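Local coordinates for protein VAL-1 (PDB 3GNE) that cleaves the polysaccharide alginate as a family 14 polysaccharide lyase of a Chlorella virus, with modes of action that depend on pH, at residues V40-D45 against G57-S62; W77-P82 against A233-F238; V164-E169 against I191-K196. All coordinates share one frame; numbering follows the deposited sequence.

Interaction 1 (V40-D45 against G57-S62); sequences VKAVYD and GGFSFS
In the concanavalin-like fold of this lyase two antiparallel sheets face each other, and here strand 37-44 of one meets the residues leading into strand 59-63 of the other. At one end the backbones themselves join: Tyr44 and Gly57 form a single bridge. Gly58 N donates a fairly straight hydrogen bond of 2.8 Å to Val43 O, arriving from above the carbonyl plane, 42° out of it. A water donates to the same Val43 O and also to Gly58 O, so Val43 O accepts two bonds. With no side chains at Gly57 and Gly58 the two backbones come within touching distance, the Gly57 and Tyr44 CA atoms being 3.9 Å apart; Gly58 has a positive phi, a conformation glycine adopts readily. The Tyr44 ring runs past Gly58, its CD1 3.7 Å from Gly58 N, and its hydroxyl bonds to Thr219.

Away from the bridge the backbones separate, and side chains make the contact. Phe59 takes the crowded position between its backbone N and carbonyl carbon (chi1 71°), which carries the ring back to strand 37-44. Val40 meets it tip to tip: CG1, anti to the backbone N, sits over the centre of one face, 3.5 Å from the ring centroid and 14° off the normal, a clear CH-pi contact. Ala42 CB reaches the ring edge instead, 4.1 Å from Phe59 CD2. Trp217, on neighbouring strand 212-221 of the same sheet, also meets the Phe59 ring. Apolar side chains thus pack between the two facing sheets, as in the jelly-roll beta-sandwich of concanavalin-like lyases.

Interaction 2 (W77-P82 against A233-F238); sequences WEVFYP and AYFTNF
Strands 72-80 and 231-241 run antiparallel, their short segments 4.7 Å apart at closest approach and 157° between directions, with Glu78-Thr236 and Phe80-Tyr234 as hydrogen-bonded pairs flanking the non-hydrogen-bonded pair Val79-Phe235. The bond from Glu78 N to Thr236 O is 2.9 Å long and lies nearly along the carbonyl axis; the other three backbone bonds of those two pairs are equally long. On the face bearing Val79 and Phe235, Val79 CG2, anti to its backbone N, rests over one face of the Phe235 ring, 3.4 Å from CE1 and offset toward the rim. Trp77 CD1 reaches the edge of the same ring, in its plane, at 4.0 Å from Phe235 CD1. Farther along, Trp77 CB lies over the Phe238 ring, 3.7 Å from CD1. Trp217, from the facing sheet, meets Trp77, Phe235 and Phe238 edge-to-face, so these aromatic side chains belong to the interior between the two sheets of the beta-sandwich.

The other face carries Glu78, Phe80, Tyr234 and Thr236. Glu78 and Thr236 run side by side, CB to CG2 3.8 Å. The extended Glu78 chain brings OE2 to Asn237, whose ND2 donates over 2.9 Å in a nearly straight bond (168°); the donor meets OE2 from above the carboxylate plane, and the carboxylate and amide planes are almost perpendicular, 83° apart. Phe80 and Tyr234 point the same way and touch obliquely, while Pro82 CG comes to the edge of the Tyr234 ring at 3.9 Å from CE2. Phe34 stacks on Tyr234 and meets Phe80 edge-to-face.

Interaction 3 (V164-E169 against I191-K196); sequences VWNRIE and IVNGKK
Arg167 folds its guanidinium back over Asn193, the chain bent at chi3, so that the CA of Asn193 lies beneath one face of the planar group, offset toward its rim. The ends of the two side chains cross obliquely, and Arg167 NH1 comes to 3.4 Å from the carbonyl carbon of Asn193. What holds Asn193 is a three-bond grip on strand 166-173. Its backbone N donates to Arg167 O at 2.8 Å, in the carbonyl plane. Its OD1 takes the N-H of Arg167, N to OD1 also 2.8 Å, from above the amide plane. Its ND2 gives a nearly straight bond (171°) to a lone pair of Asn166 OD1 at 3.0 Å. The side-chain amide thus continues the ladder where the backbone of Asn193 turns away, and its rotation is fixed from both ends. Asn166 is itself held by ND2 bonds to Lys161 O and Val79 O.

Farther along, Ile168 and Val192 form a non-hydrogen-bonded pair, their side chains side by side, pointing the same way, with Ile168 CD1 3.7 Å from Val192 CG1. Glu169 and Ile191 follow as a hydrogen-bonded pair, Glu169 N to Ile191 O and Ile191 N to Glu169 O both 2.9 Å. On the opposite face of the sheet from Ile168, the methyl CD1 of Ile191 packs alongside the carboxyl of Glu169, 3.7 Å from its CD, while OE2 of that glutamate forms a salt bridge with Lys241. Val192 to Lys195 make a type I' turn, with Asn193 and Gly194 at the positive-phi corners (48° and 87°), the classic Asn-Gly pair of a tight two-residue beta-hairpin, here linking strands 186-192 and 195-202.

Overall arrangement
All three contacts reach one antiparallel sheet. Strand 37-44 of interaction 1 pairs with strand 231-241 of interaction 2, which also pairs with strand 72-80; that strand pairs in turn with strand 166-173 of interaction 3, and strands 186-192 and 195-202 follow. Centres of interactions 1 and 2, and of 2 and 3, lie about 11 Å apart, whereas those of 1 and 3 are about 20 Å apart, with nearest atoms about 7 Å apart. Along the chain interaction 1 closes before the others open, and interaction 3 falls between the two strands joined in interaction 2. The sheet is thus built from distant chain parts, while interaction 1 also ties it to strand 59-63, where the two sheets of the sandwich meet.

Interaction 1 (V40-D45 against G57-S62)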
loop_
_atom_site.group_PDB
_atom_site.type_symbol
_atom_site.label_atom_id
_atom_site.label_comp_id
_atom_site.label_asym_id
_atom_site.label_seq_id
_atom_site.Cartn_x
_atom_site.Cartn_y
_atom_site.Cartn_z
ATOM N N VAL A 40 -12.283 -9.403 2.923
ATOM C CA VAL A 40 -12.880 -8.763 1.755
ATOM C C VAL A 40 -12.511 -9.640 0.559
ATOM O O VAL A 40 -11.338 -9.937 0.316
ATOM C CB VAL A 40 -12.391 -7.324 1.528
ATOM C CG1 VAL A 40 -13.154 -6.727 0.342
ATOM C CG2 VAL A 40 -12.616 -6.470 2.768
ATOM N N LYS A 41 -13.568 -10.083 -0.152
ATOM C CA LYS A 41 -13.403 -10.758 -1.432
ATOM C C LYS A 41 -13.229 -9.640 -2.470
ATOM O O LYS A 41 -14.207 -8.944 -2.768
ATOM C CB LYS A 41 -14.607 -11.627 -1.737
ATOM C CG LYS A 41 -14.556 -12.385 -3.069
ATOM C CD LYS A 41 -15.939 -13.027 -3.335
ATOM C CE LYS A 41 -15.914 -14.051 -4.432
ATOM N NZ LYS A 41 -17.075 -14.985 -4.417
ATOM N N ALA A 42 -12.017 -9.480 -2.930
ATOM C CA ALA A 42 -11.696 -8.464 -3.964
ATOM C C ALA A 42 -11.983 -9.039 -5.338
ATOM O O ALA A 42 -11.353 -10.065 -5.737
ATOM C CB ALA A 42 -10.227 -8.097 -3.881
ATOM N N VAL A 43 -12.919 -8.416 -6.018
ATOM C CA VAL A 43 -13.339 -8.915 -7.340
ATOM C C VAL A 43 -12.714 -8.066 -8.406
ATOM O O VAL A 43 -12.911 -6.854 -8.455
ATOM C CB VAL A 43 -14.867 -8.858 -7.420
ATOM C CG1 VAL A 43 -15.353 -9.143 -8.839
ATOM C CG2 VAL A 43 -15.482 -9.838 -6.426
ATOM N N TYR A 44 -11.912 -8.687 -9.251
ATOM C CA TYR A 44 -11.237 -7.989 -10.341
ATOM C C TYR A 44 -11.839 -8.503 -11.637
ATOM O O TYR A 44 -11.524 -9.641 -12.061
ATOM C CB TYR A 44 -9.744 -8.243 -10.308
ATOM C CG TYR A 44 -8.989 -7.926 -9.021
ATOM C CD1 TYR A 44 -8.486 -6.658 -8.720
ATOM C CD2 TYR A 44 -8.793 -8.964 -8.105
ATOM C CE1 TYR A 44 -7.807 -6.375 -7.545
ATOM C CE2 TYR A 44 -8.101 -8.686 -6.971
ATOM C CZ TYR A 44 -7.603 -7.434 -6.670
ATOM O OH TYR A 44 -6.917 -7.249 -5.492
ATOM N N ASP A 45 -12.699 -7.698 -12.278
ATOM C CA ASP A 45 -13.180 -8.188 -13.579
ATOM C C ASP A 45 -12.109 -8.109 -14.657
ATOM O O ASP A 45 -11.142 -7.331 -14.566
ATOM C CB ASP A 45 -14.364 -7.328 -14.020
ATOM C CG ASP A 45 -15.670 -7.636 -13.285
ATOM O OD1 ASP A 45 -15.716 -8.611 -12.472
ATOM O OD2 ASP A 45 -16.620 -6.876 -13.584
ATOM N N GLY A 57 -12.839 -3.257 -10.934
ATOM C CA GLY A 57 -12.047 -4.200 -10.175
ATOM C C GLY A 57 -11.505 -3.641 -8.889
ATOM O O GLY A 57 -11.206 -2.445 -8.751
ATOM N N GLY A 58 -11.381 -4.530 -7.927
ATOM C CA GLY A 58 -10.777 -4.240 -6.624
ATOM C C GLY A 58 -11.727 -3.520 -5.693
ATOM O O GLY A 58 -12.932 -3.568 -5.832
ATOM N N PHE A 59 -11.098 -2.820 -4.724
ATOM C CA PHE A 59 -11.856 -2.002 -3.767
ATOM C C PHE A 59 -10.854 -1.055 -3.123
ATOM O O PHE A 59 -9.644 -1.303 -3.184
ATOM C CB PHE A 59 -12.628 -2.809 -2.716
ATOM C CG PHE A 59 -11.777 -3.506 -1.653
ATOM C CD1 PHE A 59 -11.762 -2.976 -0.365
ATOM C CD2 PHE A 59 -11.023 -4.641 -1.917
ATOM C CE1 PHE A 59 -11.023 -3.555 0.663
ATOM C CE2 PHE A 59 -10.274 -5.249 -0.904
ATOM C CZ PHE A 59 -10.283 -4.698 0.361
ATOM N N SER A 60 -11.399 -0.012 -2.504
ATOM C CA SER A 60 -10.520 0.966 -1.855
ATOM C C SER A 60 -11.177 1.498 -0.596
ATOM O O SER A 60 -12.376 1.438 -0.439
ATOM C CB SER A 60 -10.212 2.111 -2.843
ATOM O OG SER A 60 -11.374 2.852 -3.107
ATOM N N PHE A 61 -10.293 2.078 0.249
ATOM C CA PHE A 61 -10.779 2.860 1.402
ATOM C C PHE A 61 -9.586 3.635 1.947
ATOM O O PHE A 61 -8.454 3.282 1.686
ATOM C CB PHE A 61 -11.403 1.985 2.505
ATOM C CG PHE A 61 -10.472 0.995 3.158
ATOM C CD1 PHE A 61 -9.784 1.380 4.330
ATOM C CD2 PHE A 61 -10.323 -0.301 2.688
ATOM C CE1 PHE A 61 -8.970 0.486 4.988
ATOM C CE2 PHE A 61 -9.466 -1.217 3.305
ATOM C CZ PHE A 61 -8.812 -0.789 4.462
ATOM N N SER A 62 -9.871 4.685 2.737
ATOM C CA SER A 62 -8.777 5.293 3.498
ATOM C C SER A 62 -9.102 5.143 4.983
ATOM O O SER A 62 -10.242 4.853 5.353
ATOM C CB SER A 62 -8.604 6.765 3.133
ATOM O OG SER A 62 -9.806 7.489 3.422
HETATM O O HOH W 1 -14.686 -4.782 -7.679
#

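Interaction 2 (W77-P82 against A233-F238)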
loop_
_atom_site.group_PDB
_atom_site.type_symbol
_atom_site.label_atom_id
_atom_site.label_comp_id
_atom_site.label_asym_id
_atom_site.label_seq_id
_atom_site.Cartn_x
_atom_site.Cartn_y
_atom_site.Cartn_z
ATOM N N TRP A 77 -1.434 -6.712 6.389
ATOM C CA TRP A 77 -2.659 -7.403 5.958
ATOM C C TRP A 77 -2.240 -8.763 5.429
ATOM O O TRP A 77 -1.029 -9.011 5.240
ATOM C CB TRP A 77 -3.448 -6.643 4.868
ATOM C CG TRP A 77 -2.590 -6.273 3.689
ATOM C CD1 TRP A 77 -2.384 -7.018 2.552
ATOM C CD2 TRP A 77 -1.804 -5.091 3.519
ATOM N NE1 TRP A 77 -1.522 -6.356 1.684
ATOM C CE2 TRP A 77 -1.153 -5.168 2.264
ATOM C CE3 TRP A 77 -1.591 -3.942 4.334
ATOM C CZ2 TRP A 77 -0.302 -4.165 1.776
ATOM C CZ3 TRP A 77 -0.741 -2.949 3.829
ATOM C CH2 TRP A 77 -0.115 -3.058 2.596
ATOM N N GLU A 78 -3.223 -9.613 5.218
ATOM C CA GLU A 78 -2.945 -10.923 4.624
ATOM C C GLU A 78 -3.745 -11.077 3.361
ATOM O O GLU A 78 -4.868 -10.563 3.268
ATOM C CB GLU A 78 -3.331 -12.060 5.603
ATOM C CG GLU A 78 -2.474 -11.879 6.896
ATOM C CD GLU A 78 -2.890 -12.879 7.944
ATOM O OE1 GLU A 78 -3.462 -13.923 7.599
ATOM O OE2 GLU A 78 -2.620 -12.693 9.138
ATOM N N VAL A 79 -3.181 -11.771 2.366
ATOM C CA VAL A 79 -3.929 -11.974 1.099
ATOM C C VAL A 79 -3.796 -13.400 0.602
ATOM O O VAL A 79 -2.752 -14.019 0.662
ATOM C CB VAL A 79 -3.394 -10.974 0.065
ATOM C CG1 VAL A 79 -1.898 -11.223 -0.192
ATOM C CG2 VAL A 79 -4.212 -11.064 -1.224
ATOM N N PHE A 80 -4.923 -13.929 0.151
ATOM C CA PHE A 80 -5.048 -15.279 -0.381
ATOM C C PHE A 80 -5.388 -15.179 -1.881
ATOM O O PHE A 80 -6.423 -14.595 -2.239
ATOM C CB PHE A 80 -6.148 -15.980 0.381
ATOM C CG PHE A 80 -6.321 -17.472 0.123
ATOM C CD1 PHE A 80 -5.936 -18.373 1.124
ATOM C CD2 PHE A 80 -6.858 -18.007 -1.027
ATOM C CE1 PHE A 80 -6.139 -19.723 0.945
ATOM C CE2 PHE A 80 -7.064 -19.362 -1.221
ATOM C CZ PHE A 80 -6.704 -20.248 -0.230
ATOM N N TYR A 81 -4.501 -15.743 -2.681
ATOM C CA TYR A 81 -4.655 -15.851 -4.142
ATOM C C TYR A 81 -4.994 -17.303 -4.477
ATOM O O TYR A 81 -4.057 -18.127 -4.390
ATOM C CB TYR A 81 -3.352 -15.452 -4.823
ATOM C CG TYR A 81 -3.100 -13.945 -4.689
ATOM C CD1 TYR A 81 -3.904 -13.090 -5.476
ATOM C CD2 TYR A 81 -2.116 -13.407 -3.867
ATOM C CE1 TYR A 81 -3.675 -11.705 -5.379
ATOM C CE2 TYR A 81 -1.923 -12.026 -3.777
ATOM C CZ TYR A 81 -2.717 -11.206 -4.552
ATOM O OH TYR A 81 -2.563 -9.822 -4.487
ATOM N N PRO A 82 -6.218 -17.613 -4.843
ATOM C CA PRO A 82 -6.507 -18.991 -5.217
ATOM C C PRO A 82 -5.640 -19.424 -6.383
ATOM O O PRO A 82 -5.335 -18.617 -7.263
ATOM C CB PRO A 82 -7.977 -18.933 -5.646
ATOM C CG PRO A 82 -8.548 -17.763 -4.867
ATOM C CD PRO A 82 -7.399 -16.746 -4.901
ATOM N N ALA A 233 -9.380 -12.316 -5.213
ATOM C CA ALA A 233 -8.428 -12.560 -4.151
ATOM C C ALA A 233 -9.116 -12.189 -2.847
ATOM O O ALA A 233 -10.091 -11.428 -2.852
ATOM C CB ALA A 233 -7.144 -11.770 -4.351
ATOM N N TYR A 234 -8.580 -12.674 -1.734
ATOM C CA TYR A 234 -9.191 -12.343 -0.454
ATOM C C TYR A 234 -8.190 -11.628 0.455
ATOM O O TYR A 234 -7.051 -12.072 0.583
ATOM C CB TYR A 234 -9.692 -13.603 0.265
ATOM C CG TYR A 234 -10.626 -14.437 -0.571
ATOM C CD1 TYR A 234 -12.003 -14.225 -0.542
ATOM C CD2 TYR A 234 -10.112 -15.448 -1.398
ATOM C CE1 TYR A 234 -12.861 -14.994 -1.328
ATOM C CE2 TYR A 234 -10.961 -16.215 -2.159
ATOM C CZ TYR A 234 -12.326 -15.992 -2.116
ATOM O OH TYR A 234 -13.145 -16.805 -2.903
ATOM N N PHE A 235 -8.623 -10.555 1.088
ATOM C CA PHE A 235 -7.775 -9.804 1.999
ATOM C C PHE A 235 -8.362 -9.857 3.404
ATOM O O PHE A 235 -9.565 -9.812 3.600
ATOM C CB PHE A 235 -7.725 -8.300 1.535
ATOM C CG PHE A 235 -6.909 -8.131 0.259
ATOM C CD1 PHE A 235 -5.550 -7.914 0.282
ATOM C CD2 PHE A 235 -7.574 -8.194 -0.977
ATOM C CE1 PHE A 235 -4.817 -7.742 -0.899
ATOM C CE2 PHE A 235 -6.859 -8.025 -2.163
ATOM C CZ PHE A 235 -5.473 -7.806 -2.136
ATOM N N THR A 236 -7.484 -9.936 4.390
ATOM C CA THR A 236 -7.986 -10.038 5.772
ATOM C C THR A 236 -6.963 -9.504 6.732
ATOM O O THR A 236 -5.813 -9.294 6.381
ATOM C CB THR A 236 -8.339 -11.524 6.087
ATOM O OG1 THR A 236 -9.105 -11.583 7.299
ATOM C CG2 THR A 236 -7.061 -12.380 6.204
ATOM N N ASN A 237 -7.387 -9.327 7.991
ATOM C CA ASN A 237 -6.491 -9.048 9.093
ATOM C C ASN A 237 -5.676 -7.781 8.842
ATOM O O ASN A 237 -4.438 -7.790 8.950
ATOM C CB ASN A 237 -5.552 -10.246 9.378
ATOM C CG ASN A 237 -5.046 -10.166 10.803
ATOM O OD1 ASN A 237 -5.624 -9.519 11.677
ATOM N ND2 ASN A 237 -3.904 -10.847 11.046
ATOM N N PHE A 238 -6.347 -6.702 8.519
ATOM C CA PHE A 238 -5.678 -5.408 8.366
ATOM C C PHE A 238 -5.290 -4.887 9.745
ATOM O O PHE A 238 -6.141 -4.765 10.630
ATOM C CB PHE A 238 -6.649 -4.396 7.721
ATOM C CG PHE A 238 -6.907 -4.688 6.256
ATOM C CD1 PHE A 238 -6.119 -4.077 5.286
ATOM C CD2 PHE A 238 -7.918 -5.536 5.835
ATOM C CE1 PHE A 238 -6.411 -4.317 3.912
ATOM C CE2 PHE A 238 -8.205 -5.792 4.517
ATOM C CZ PHE A 238 -7.421 -5.177 3.548
#

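Interaction 3 (V164-E169 against I191-K196)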
loop_
_atom_site.group_PDB
_atom_site.type_symbol
_atom_site.label_atom_id
_atom_site.label_comp_id
_atom_site.label_asym_id
_atom_site.label_seq_id
_atom_site.Cartn_x
_atom_site.Cartn_y
_atom_site.Cartn_z
ATOM N N VAL A 164 -2.586 -19.819 0.018
ATOM C CA VAL A 164 -2.070 -19.564 1.358
ATOM C C VAL A 164 -2.367 -18.130 1.787
ATOM O O VAL A 164 -2.470 -17.234 0.948
ATOM C CB VAL A 164 -0.549 -19.653 1.461
ATOM C CG1 VAL A 164 -0.051 -20.952 0.921
ATOM C CG2 VAL A 164 0.193 -18.579 0.679
ATOM N N TRP A 165 -2.451 -17.915 3.085
ATOM C CA TRP A 165 -2.556 -16.546 3.548
ATOM C C TRP A 165 -1.193 -15.910 3.557
ATOM O O TRP A 165 -0.366 -16.142 4.461
ATOM C CB TRP A 165 -3.228 -16.531 4.924
ATOM C CG TRP A 165 -4.680 -16.884 4.776
ATOM C CD1 TRP A 165 -5.292 -18.060 5.062
ATOM C CD2 TRP A 165 -5.695 -16.011 4.285
ATOM N NE1 TRP A 165 -6.637 -18.006 4.789
ATOM C CE2 TRP A 165 -6.910 -16.731 4.301
ATOM C CE3 TRP A 165 -5.677 -14.700 3.837
ATOM C CZ2 TRP A 165 -8.093 -16.161 3.890
ATOM C CZ3 TRP A 165 -6.862 -14.132 3.412
ATOM C CH2 TRP A 165 -8.063 -14.855 3.432
ATOM N N ASN A 166 -0.897 -15.110 2.569
ATOM C CA ASN A 166 0.412 -14.432 2.540
ATOM C C ASN A 166 0.354 -13.245 3.499
ATOM O O ASN A 166 -0.650 -12.507 3.425
ATOM C CB ASN A 166 0.715 -13.887 1.147
ATOM C CG ASN A 166 0.873 -15.014 0.123
ATOM O OD1 ASN A 166 1.938 -15.636 0.075
ATOM N ND2 ASN A 166 -0.125 -15.225 -0.729
ATOM N N ARG A 167 1.351 -13.056 4.309
ATOM C CA ARG A 167 1.416 -11.976 5.271
ATOM C C ARG A 167 2.281 -10.847 4.731
ATOM O O ARG A 167 3.447 -11.067 4.436
ATOM C CB ARG A 167 1.986 -12.490 6.613
ATOM C CG ARG A 167 1.127 -13.619 7.166
ATOM C CD ARG A 167 1.707 -14.130 8.473
ATOM N NE ARG A 167 3.097 -14.505 8.410
ATOM C CZ ARG A 167 3.835 -15.449 7.860
ATOM N NH1 ARG A 167 5.147 -15.444 8.053
ATOM N NH2 ARG A 167 3.265 -16.397 7.100
ATOM N N ILE A 168 1.667 -9.653 4.638
ATOM C CA ILE A 168 2.351 -8.507 4.088
ATOM C C ILE A 168 2.450 -7.405 5.140
ATOM O O ILE A 168 1.478 -7.154 5.845
ATOM C CB ILE A 168 1.529 -7.944 2.891
ATOM C CG1 ILE A 168 1.150 -9.056 1.890
ATOM C CG2 ILE A 168 2.291 -6.792 2.241
ATOM C CD1 ILE A 168 2.309 -9.707 1.206
ATOM N N GLU A 169 3.570 -6.679 5.205
ATOM C CA GLU A 169 3.606 -5.494 6.045
ATOM C C GLU A 169 4.354 -4.408 5.269
ATOM O O GLU A 169 5.274 -4.722 4.491
ATOM C CB GLU A 169 4.362 -5.727 7.395
ATOM C CG GLU A 169 3.878 -6.988 8.137
ATOM C CD GLU A 169 4.394 -6.977 9.581
ATOM O OE1 GLU A 169 4.731 -5.909 10.134
ATOM O OE2 GLU A 169 4.378 -8.063 10.151
ATOM N N ILE A 191 7.692 -6.398 4.459
ATOM C CA ILE A 191 7.791 -7.773 4.918
ATOM C C ILE A 191 6.802 -8.614 4.118
ATOM O O ILE A 191 5.651 -8.235 4.002
ATOM C CB ILE A 191 7.512 -7.934 6.438
ATOM C CG1 ILE A 191 8.333 -7.018 7.309
ATOM C CG2 ILE A 191 7.798 -9.381 6.811
ATOM C CD1 ILE A 191 7.960 -7.065 8.781
ATOM N N VAL A 192 7.297 -9.748 3.591
ATOM C CA VAL A 192 6.405 -10.693 2.933
ATOM C C VAL A 192 6.716 -12.064 3.537
ATOM O O VAL A 192 7.861 -12.553 3.422
ATOM C CB VAL A 192 6.532 -10.769 1.405
ATOM C CG1 VAL A 192 5.460 -11.692 0.887
ATOM C CG2 VAL A 192 6.382 -9.351 0.786
ATOM N N ASN A 193 5.742 -12.683 4.190
ATOM C CA ASN A 193 5.873 -14.015 4.793
ATOM C C ASN A 193 7.123 -14.110 5.599
ATOM O O ASN A 193 7.890 -15.059 5.556
ATOM C CB ASN A 193 5.804 -15.097 3.715
ATOM C CG ASN A 193 4.417 -15.114 3.049
ATOM O OD1 ASN A 193 3.414 -14.923 3.758
ATOM N ND2 ASN A 193 4.400 -15.374 1.779
ATOM N N GLY A 194 7.358 -13.119 6.453
ATOM C CA GLY A 194 8.434 -13.113 7.406
ATOM C C GLY A 194 9.749 -12.580 6.872
ATOM O O GLY A 194 10.670 -12.333 7.660
ATOM N N LYS A 195 9.917 -12.382 5.555
ATOM C CA LYS A 195 11.169 -11.850 5.014
ATOM C C LYS A 195 11.056 -10.317 4.931
ATOM O O LYS A 195 10.127 -9.815 4.307
ATOM C CB LYS A 195 11.475 -12.374 3.626
ATOM C CG LYS A 195 12.723 -11.785 2.985
ATOM C CD LYS A 195 12.995 -12.498 1.646
ATOM C CE LYS A 195 14.342 -11.973 1.132
ATOM N NZ LYS A 195 14.783 -12.555 -0.160
ATOM N N LYS A 196 11.981 -9.611 5.568
ATOM C CA LYS A 196 11.946 -8.164 5.668
ATOM C C LYS A 196 13.082 -7.550 4.875
ATOM O O LYS A 196 14.249 -8.029 5.002
ATOM C CB LYS A 196 12.109 -7.757 7.146
ATOM C CG LYS A 196 12.074 -6.251 7.405
ATOM C CD LYS A 196 12.062 -5.978 8.898
ATOM C CE LYS A 196 11.899 -4.564 9.385
ATOM N NZ LYS A 196 11.824 -4.597 10.891
HETATM O O HOH W 2 2.412 -17.768 4.332
#